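Local structure of periplasmic binding protein component of an ABC type zinc uptake transporter (Synechocystis sp., 2OV3) at residues A[156-161]-A[252-258]; A[197-202]-A[223-227]. The protein binds zinc ions in the periplasm and probably delivers them to an ABC transporter for uptake into the cell. All coordinates share one frame; numbering follows the deposited sequence.

Contact 1 of 2, residues A[156-161]-A[252-258]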
ATOM      1  N   LEU A 156       9.240  17.123  11.886  1.00 27.44           N
ATOM      2  CA  LEU A 156       9.509  17.747  10.591  1.00 25.99           C
ATOM      3  C   LEU A 156       8.769  19.068  10.333  1.00 25.36           C
ATOM      4  O   LEU A 156       7.543  19.144  10.436  1.00 25.48           O
ATOM      5  CB  LEU A 156       9.211  16.757   9.454  1.00 24.94           C
ATOM      6  CG  LEU A 156       9.843  15.348   9.513  1.00 24.43           C
ATOM      7  CD1 LEU A 156       9.375  14.542   8.296  1.00 24.43           C
ATOM      8  CD2 LEU A 156      11.369  15.442   9.526  1.00 23.17           C
ATOM      9  N   PRO A 157       9.521  20.140  10.011  1.00 24.07           N
ATOM     10  CA  PRO A 157       8.933  21.456   9.734  1.00 23.81           C
ATOM     11  C   PRO A 157       8.024  21.345   8.511  1.00 24.30           C
ATOM     12  O   PRO A 157       6.900  21.854   8.509  1.00 25.04           O
ATOM     13  CB  PRO A 157      10.151  22.329   9.447  1.00 22.48           C
ATOM     14  CG  PRO A 157      11.234  21.667  10.234  1.00 22.87           C
ATOM     15  CD  PRO A 157      10.992  20.213   9.995  1.00 23.15           C
ATOM     16  N   GLN A 158       8.522  20.673   7.471  1.00 23.53           N
ATOM     17  CA  GLN A 158       7.755  20.492   6.239  1.00 23.11           C
ATOM     18  C   GLN A 158       6.876  19.259   6.349  1.00 22.95           C
ATOM     19  O   GLN A 158       7.362  18.159   6.607  1.00 25.53           O
ATOM     20  CB  GLN A 158       8.688  20.357   5.028  1.00 23.42           C
ATOM     21  CG  GLN A 158       7.969  20.170   3.690  1.00 20.02           C
ATOM     22  CD  GLN A 158       6.953  21.270   3.406  1.00 20.39           C
ATOM     23  OE1 GLN A 158       5.750  21.042   3.461  1.00 19.87           O
ATOM     24  NE2 GLN A 158       7.440  22.472   3.102  1.00 19.70           N
ATOM     25  N   ARG A 159       5.573  19.459   6.165  1.00 21.60           N
ATOM     26  CA  ARG A 159       4.594  18.381   6.235  1.00 19.59           C
ATOM     27  C   ARG A 159       4.143  17.923   4.838  1.00 18.36           C
ATOM     28  O   ARG A 159       3.457  16.915   4.710  1.00 17.38           O
ATOM     29  CB  ARG A 159       3.344  18.833   7.012  1.00 19.92           C
ATOM     30  CG  ARG A 159       3.570  19.604   8.317  1.00 20.88           C
ATOM     31  CD  ARG A 159       4.472  18.872   9.300  1.00 21.90           C
ATOM     32  NE  ARG A 159       4.026  17.517   9.594  1.00 24.77           N
ATOM     33  CZ  ARG A 159       4.790  16.594  10.172  1.00 26.32           C
ATOM     34  NH1 ARG A 159       6.034  16.892  10.512  1.00 25.39           N
ATOM     35  NH2 ARG A 159       4.315  15.376  10.409  1.00 24.73           N
ATOM     36  N   LYS A 160       4.498  18.658   3.792  1.00 17.46           N
ATOM     37  CA  LYS A 160       4.067  18.271   2.453  1.00 18.96           C
ATOM     38  C   LYS A 160       5.148  17.566   1.630  1.00 18.40           C
ATOM     39  O   LYS A 160       6.328  17.910   1.699  1.00 20.48           O
ATOM     40  CB  LYS A 160       3.567  19.508   1.694  1.00 18.15           C
ATOM     41  CG  LYS A 160       2.447  20.262   2.417  1.00 20.03           C
ATOM     42  CD  LYS A 160       1.939  21.493   1.640  1.00 20.66           C
ATOM     43  CE  LYS A 160       3.023  22.569   1.422  1.00 21.27           C
ATOM     44  NZ  LYS A 160       3.648  23.057   2.695  1.00 16.95           N
ATOM     45  N   PHE A 161       4.752  16.558   0.868  1.00 17.90           N
ATOM     46  CA  PHE A 161       5.707  15.881   0.011  1.00 17.90           C
ATOM     47  C   PHE A 161       5.059  15.573  -1.330  1.00 16.40           C
ATOM     48  O   PHE A 161       3.889  15.199  -1.407  1.00 13.17           O
ATOM     49  CB  PHE A 161       6.275  14.623   0.681  1.00 19.89           C
ATOM     50  CG  PHE A 161       5.245  13.606   1.088  1.00 22.53           C
ATOM     51  CD1 PHE A 161       5.349  12.285   0.657  1.00 22.79           C
ATOM     52  CD2 PHE A 161       4.190  13.954   1.918  1.00 24.42           C
ATOM     53  CE1 PHE A 161       4.420  11.331   1.053  1.00 22.31           C
ATOM     54  CE2 PHE A 161       3.253  13.003   2.319  1.00 23.40           C
ATOM     55  CZ  PHE A 161       3.373  11.693   1.881  1.00 22.49           C
ATOM     56  N   ILE A 252      11.501  10.911   3.579  1.00 16.92           N
ATOM     57  CA  ILE A 252      10.622  12.046   3.811  1.00 17.51           C
ATOM     58  C   ILE A 252      11.375  12.985   4.756  1.00 18.55           C
ATOM     59  O   ILE A 252      11.633  14.135   4.421  1.00 20.17           O
ATOM     60  CB  ILE A 252       9.282  11.645   4.502  1.00 19.08           C
ATOM     61  CG1 ILE A 252       8.433  10.740   3.591  1.00 17.27           C
ATOM     62  CG2 ILE A 252       8.508  12.903   4.906  1.00 16.88           C
ATOM     63  CD1 ILE A 252       8.146  11.313   2.216  1.00 20.54           C
ATOM     64  N   ALA A 253      11.757  12.470   5.920  1.00 18.29           N
ATOM     65  CA  ALA A 253      12.467  13.256   6.922  1.00 19.94           C
ATOM     66  C   ALA A 253      13.702  13.974   6.402  1.00 19.78           C
ATOM     67  O   ALA A 253      13.936  15.130   6.748  1.00 20.33           O
ATOM     68  CB  ALA A 253      12.837  12.378   8.115  1.00 17.43           C
ATOM     69  N   ASN A 254      14.500  13.308   5.579  1.00 19.12           N
ATOM     70  CA  ASN A 254      15.691  13.962   5.052  1.00 20.09           C
ATOM     71  C   ASN A 254      15.308  15.146   4.184  1.00 20.40           C
ATOM     72  O   ASN A 254      16.007  16.156   4.138  1.00 19.68           O
ATOM     73  CB  ASN A 254      16.534  12.991   4.223  1.00 19.59           C
ATOM     74  CG  ASN A 254      17.165  11.915   5.066  1.00 21.90           C
ATOM     75  OD1 ASN A 254      17.443  12.124   6.249  1.00 25.28           O
ATOM     76  ND2 ASN A 254      17.405  10.758   4.469  1.00 20.66           N
ATOM     77  N   ALA A 255      14.174  15.014   3.508  1.00 19.95           N
ATOM     78  CA  ALA A 255      13.686  16.051   2.619  1.00 19.77           C
ATOM     79  C   ALA A 255      12.869  17.151   3.306  1.00 18.04           C
ATOM     80  O   ALA A 255      12.905  18.306   2.876  1.00 18.73           O
ATOM     81  CB  ALA A 255      12.866  15.414   1.509  1.00 17.99           C
ATOM     82  N   ASN A 256      12.145  16.799   4.367  1.00 17.56           N
ATOM     83  CA  ASN A 256      11.290  17.762   5.065  1.00 18.29           C
ATOM     84  C   ASN A 256      11.890  18.413   6.309  1.00 18.37           C
ATOM     85  O   ASN A 256      11.179  19.048   7.080  1.00 19.46           O
ATOM     86  CB  ASN A 256       9.963  17.100   5.438  1.00 17.66           C
ATOM     87  CG  ASN A 256       9.093  16.809   4.235  1.00 19.11           C
ATOM     88  OD1 ASN A 256       7.873  16.720   4.361  1.00 22.70           O
ATOM     89  ND2 ASN A 256       9.705  16.654   3.068  1.00 16.22           N
ATOM     90  N   SER A 257      13.196  18.261   6.494  1.00 19.27           N
ATOM     91  CA  SER A 257      13.878  18.841   7.647  1.00 20.34           C
ATOM     92  C   SER A 257      14.673  20.050   7.200  1.00 21.49           C
ATOM     93  O   SER A 257      14.914  20.231   6.001  1.00 21.39           O
ATOM     94  CB  SER A 257      14.851  17.835   8.266  1.00 18.10           C
ATOM     95  OG  SER A 257      14.179  16.695   8.767  1.00 22.94           O
ATOM     96  N   ALA A 258      15.090  20.869   8.162  1.00 20.72           N
ATOM     97  CA  ALA A 258      15.898  22.041   7.850  1.00 21.09           C
ATOM     98  C   ALA A 258      17.023  21.500   6.970  1.00 22.03           C
ATOM     99  O   ALA A 258      17.689  20.539   7.338  1.00 23.32           O
ATOM    100  CB  ALA A 258      16.462  22.649   9.126  1.00 19.13           C
TER

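Contact 2 of 2, residues A[197-202]-A[223-227]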
ATOM      1  N   LEU A 197       1.481  23.127  -9.335  1.00 21.02           N
ATOM      2  CA  LEU A 197       2.180  22.284  -8.387  1.00 20.30           C
ATOM      3  C   LEU A 197       3.630  22.752  -8.267  1.00 20.79           C
ATOM      4  O   LEU A 197       4.157  22.889  -7.163  1.00 20.23           O
ATOM      5  CB  LEU A 197       2.109  20.815  -8.832  1.00 19.34           C
ATOM      6  CG  LEU A 197       2.899  19.753  -8.043  1.00 18.53           C
ATOM      7  CD1 LEU A 197       2.292  18.356  -8.257  1.00 16.73           C
ATOM      8  CD2 LEU A 197       4.341  19.776  -8.498  1.00 17.28           C
ATOM      9  N   ILE A 198       4.268  23.018  -9.404  1.00 22.92           N
ATOM     10  CA  ILE A 198       5.655  23.479  -9.402  1.00 23.96           C
ATOM     11  C   ILE A 198       5.834  24.804  -8.675  1.00 24.07           C
ATOM     12  O   ILE A 198       6.797  24.979  -7.929  1.00 24.47           O
ATOM     13  CB  ILE A 198       6.194  23.657 -10.821  1.00 23.72           C
ATOM     14  CG1 ILE A 198       6.164  22.318 -11.555  1.00 25.72           C
ATOM     15  CG2 ILE A 198       7.622  24.204 -10.771  1.00 24.68           C
ATOM     16  CD1 ILE A 198       6.686  22.392 -12.960  1.00 25.20           C
ATOM     17  N   ASP A 199       4.931  25.748  -8.907  1.00 25.57           N
ATOM     18  CA  ASP A 199       5.049  27.041  -8.250  1.00 28.09           C
ATOM     19  C   ASP A 199       4.795  26.908  -6.760  1.00 28.16           C
ATOM     20  O   ASP A 199       5.429  27.581  -5.953  1.00 27.78           O
ATOM     21  CB  ASP A 199       4.077  28.059  -8.855  1.00 30.57           C
ATOM     22  CG  ASP A 199       4.403  28.393 -10.308  1.00 32.18           C
ATOM     23  OD1 ASP A 199       5.602  28.345 -10.690  1.00 32.85           O
ATOM     24  OD2 ASP A 199       3.463  28.722 -11.061  1.00 34.18           O
ATOM     25  N   THR A 200       3.872  26.030  -6.393  1.00 29.19           N
ATOM     26  CA  THR A 200       3.569  25.830  -4.987  1.00 30.56           C
ATOM     27  C   THR A 200       4.791  25.229  -4.307  1.00 30.49           C
ATOM     28  O   THR A 200       5.162  25.616  -3.197  1.00 30.11           O
ATOM     29  CB  THR A 200       2.369  24.892  -4.819  1.00 31.63           C
ATOM     30  OG1 THR A 200       1.179  25.570  -5.240  1.00 33.04           O
ATOM     31  CG2 THR A 200       2.225  24.461  -3.365  1.00 30.32           C
ATOM     32  N   ALA A 201       5.418  24.284  -5.000  1.00 30.27           N
ATOM     33  CA  ALA A 201       6.607  23.614  -4.498  1.00 29.58           C
ATOM     34  C   ALA A 201       7.743  24.616  -4.291  1.00 28.22           C
ATOM     35  O   ALA A 201       8.341  24.659  -3.223  1.00 29.20           O
ATOM     36  CB  ALA A 201       7.038  22.523  -5.476  1.00 30.36           C
ATOM     37  N   LYS A 202       8.045  25.411  -5.312  1.00 26.99           N
ATOM     38  CA  LYS A 202       9.117  26.395  -5.191  1.00 28.25           C
ATOM     39  C   LYS A 202       8.922  27.324  -3.990  1.00 27.20           C
ATOM     40  O   LYS A 202       9.861  27.574  -3.235  1.00 26.12           O
ATOM     41  CB  LYS A 202       9.224  27.247  -6.456  1.00 28.54           C
ATOM     42  CG  LYS A 202       9.673  26.499  -7.688  1.00 30.85           C
ATOM     43  CD  LYS A 202       9.859  27.464  -8.849  1.00 32.60           C
ATOM     44  CE  LYS A 202      10.392  26.742 -10.076  1.00 34.20           C
ATOM     45  NZ  LYS A 202      10.720  27.672 -11.200  1.00 35.91           N
ATOM     46  N   ILE A 223       9.519  17.574 -13.514  1.00 26.26           N
ATOM     47  CA  ILE A 223       8.978  18.367 -12.421  1.00 25.45           C
ATOM     48  C   ILE A 223      10.091  18.762 -11.460  1.00 26.29           C
ATOM     49  O   ILE A 223      10.253  19.933 -11.131  1.00 25.35           O
ATOM     50  CB  ILE A 223       7.897  17.569 -11.634  1.00 25.35           C
ATOM     51  CG1 ILE A 223       6.650  17.381 -12.497  1.00 24.00           C
ATOM     52  CG2 ILE A 223       7.538  18.281 -10.335  1.00 25.43           C
ATOM     53  CD1 ILE A 223       5.990  18.668 -12.908  1.00 24.82           C
ATOM     54  N   ALA A 224      10.853  17.769 -11.020  1.00 25.90           N
ATOM     55  CA  ALA A 224      11.943  17.985 -10.086  1.00 27.65           C
ATOM     56  C   ALA A 224      12.951  19.008 -10.610  1.00 27.81           C
ATOM     57  O   ALA A 224      13.366  19.913  -9.886  1.00 28.25           O
ATOM     58  CB  ALA A 224      12.644  16.662  -9.795  1.00 27.98           C
ATOM     59  N   ALA A 225      13.348  18.850 -11.867  1.00 27.29           N
ATOM     60  CA  ALA A 225      14.288  19.760 -12.497  1.00 27.02           C
ATOM     61  C   ALA A 225      13.767  21.188 -12.385  1.00 27.48           C
ATOM     62  O   ALA A 225      14.493  22.081 -11.966  1.00 29.83           O
ATOM     63  CB  ALA A 225      14.478  19.387 -13.957  1.00 24.59           C
ATOM     64  N   GLU A 226      12.507  21.396 -12.751  1.00 28.17           N
ATOM     65  CA  GLU A 226      11.903  22.716 -12.689  1.00 28.38           C
ATOM     66  C   GLU A 226      11.797  23.303 -11.291  1.00 28.87           C
ATOM     67  O   GLU A 226      11.898  24.515 -11.113  1.00 29.94           O
ATOM     68  CB  GLU A 226      10.511  22.700 -13.316  1.00 30.39           C
ATOM     69  CG  GLU A 226      10.495  23.032 -14.796  1.00 32.59           C
ATOM     70  CD  GLU A 226      11.245  24.314 -15.123  1.00 33.60           C
ATOM     71  OE1 GLU A 226      11.031  25.327 -14.412  1.00 32.73           O
ATOM     72  OE2 GLU A 226      12.050  24.304 -16.093  1.00 34.31           O
ATOM     73  N   ILE A 227      11.581  22.459 -10.296  1.00 28.83           N
ATOM     74  CA  ILE A 227      11.452  22.951  -8.938  1.00 29.84           C
ATOM     75  C   ILE A 227      12.817  23.092  -8.278  1.00 29.94           C
ATOM     76  O   ILE A 227      12.951  23.723  -7.228  1.00 28.45           O
ATOM     77  CB  ILE A 227      10.607  22.000  -8.083  1.00 30.47           C
ATOM     78  CG1 ILE A 227       9.297  21.672  -8.805  1.00 32.05           C
ATOM     79  CG2 ILE A 227      10.327  22.650  -6.733  1.00 31.65           C
ATOM     80  CD1 ILE A 227       8.429  20.669  -8.073  1.00 30.82           C
TER

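Contact 1 of 2, residues A[156-161]-A[252-258]
Leu156 lies against helix 241-256 at Ala253, on which both of its methyl branches rest. CD2 of Leu156 packs 3.7 Å from Ala253 CB, while CD1 also reaches CG2 of Ile252 at 3.9 Å, the Leu156 and Ile252 side chains crossing at about a right angle. With CG anti to its own carbonyl carbon (chi1 -51°), Leu156 sends both methyls toward the helix. Farther along, Ile252 CD1 approaches Phe161 CD1 obliquely, at 3.3 Å. Phe210 of strand 208-212 touches both Phe161 and Ile252, so this apolar patch continues into the sheet.

A backbone hydrogen bond crosses the contact: Gln158 N donates to Asn256 O at 3.1 Å, nearly straight and in the carbonyl plane, which ties the loop entering strand 160-163 to Asn256. The Asn256 side chain packs against Gln158, with its CB 3.5 Å from Gln158 CB and the two amide planes nearly perpendicular.

Within each segment, polar side chains hold the backbone in shape. Gln158 leads its amide away from the helix by a bend at chi2, and its OE1 accepts from Lys160 N at 2.7 Å and from Lys160 NZ at 3.0 Å, both on lone pairs. Arg159 NH1 donates to Leu156 O almost exactly in the guanidinium plane. In segment 252-258, Ser257 OG donates to Ala253 O at 2.6 Å. The Arg159 guanidinium also bonds neighbouring parts of the chain, NH1 to Leu153 O and NE to Asn176 O.

The chemistry thus joins a backbone bond and an apolar seam to turns that are braced by their own side chains, fixing the C-terminal helix beside the start of a central strand.

Contact 2 of 2, residues A[197-202]-A[223-227]
Ile227 presses into helix 193-204 as a knob in the hole formed by Leu197, Ile198, Ala201 and Lys202. Its CD1 and CG2 both touch the Ala201 methyl, each 3.5 Å from Ala201 CB, and its CG1 lies 3.6 Å from Ile198 CG2. Setting CG1 anti to the carbonyl carbon (chi1 -50°) and extending the chain beyond it carries CD1 over Ala201.

One turn earlier on helix 218-227, Ile223 continues the apolar seam. Its CD1 meets Ile198 CD1 at 3.8 Å, and its CG2 reaches Leu197 CD2 at 4.0 Å, the latter pair of side chains crossing at about a right angle. Ile198 CD1 also touches Glu226 CB, so that one carbon of the acid joins the apolar layer. On the solvent side Lys202 stretches out beyond CG toward Glu226, but Lys202 NZ stays 4.0 Å from Glu226 OE1, a long salt bridge and probably a weak one.

Behind these residues, Ile162 of strand 160-163 touches both Ala201 and Ile227, and Val209 of strand 208-212 touches Ile223. The axes of segments 197-202 and 223-227 approach to 9.6 Å and cross at -45°, both running in broadly the same direction. Two neighbouring helices laid on one face of a parallel sheet in this way are characteristic of the Rossmann-like alpha/beta lobes of periplasmic metal-binding proteins.

Both contacts belong to the lobe built on the parallel sheet 178-181, 160-163, 208-212, 230-234. The centres of contacts 1 and 2 lie about 16 Å apart, and the two do not touch. In chain order, segment 156-161 comes first, then 197-202 and 223-227, and finally 252-258, so contact 2 falls wholly between the two halves of contact 1. Contact 1 sets helix 241-256 against the sheet beside the start of strand 160-163, on the side of Phe161 and Phe210; contact 2 packs on Ile162 and Val209, consistent with the opposite face. Both are structural packing: even the Phe161 side chain is about 13 Å from the bound zinc ion.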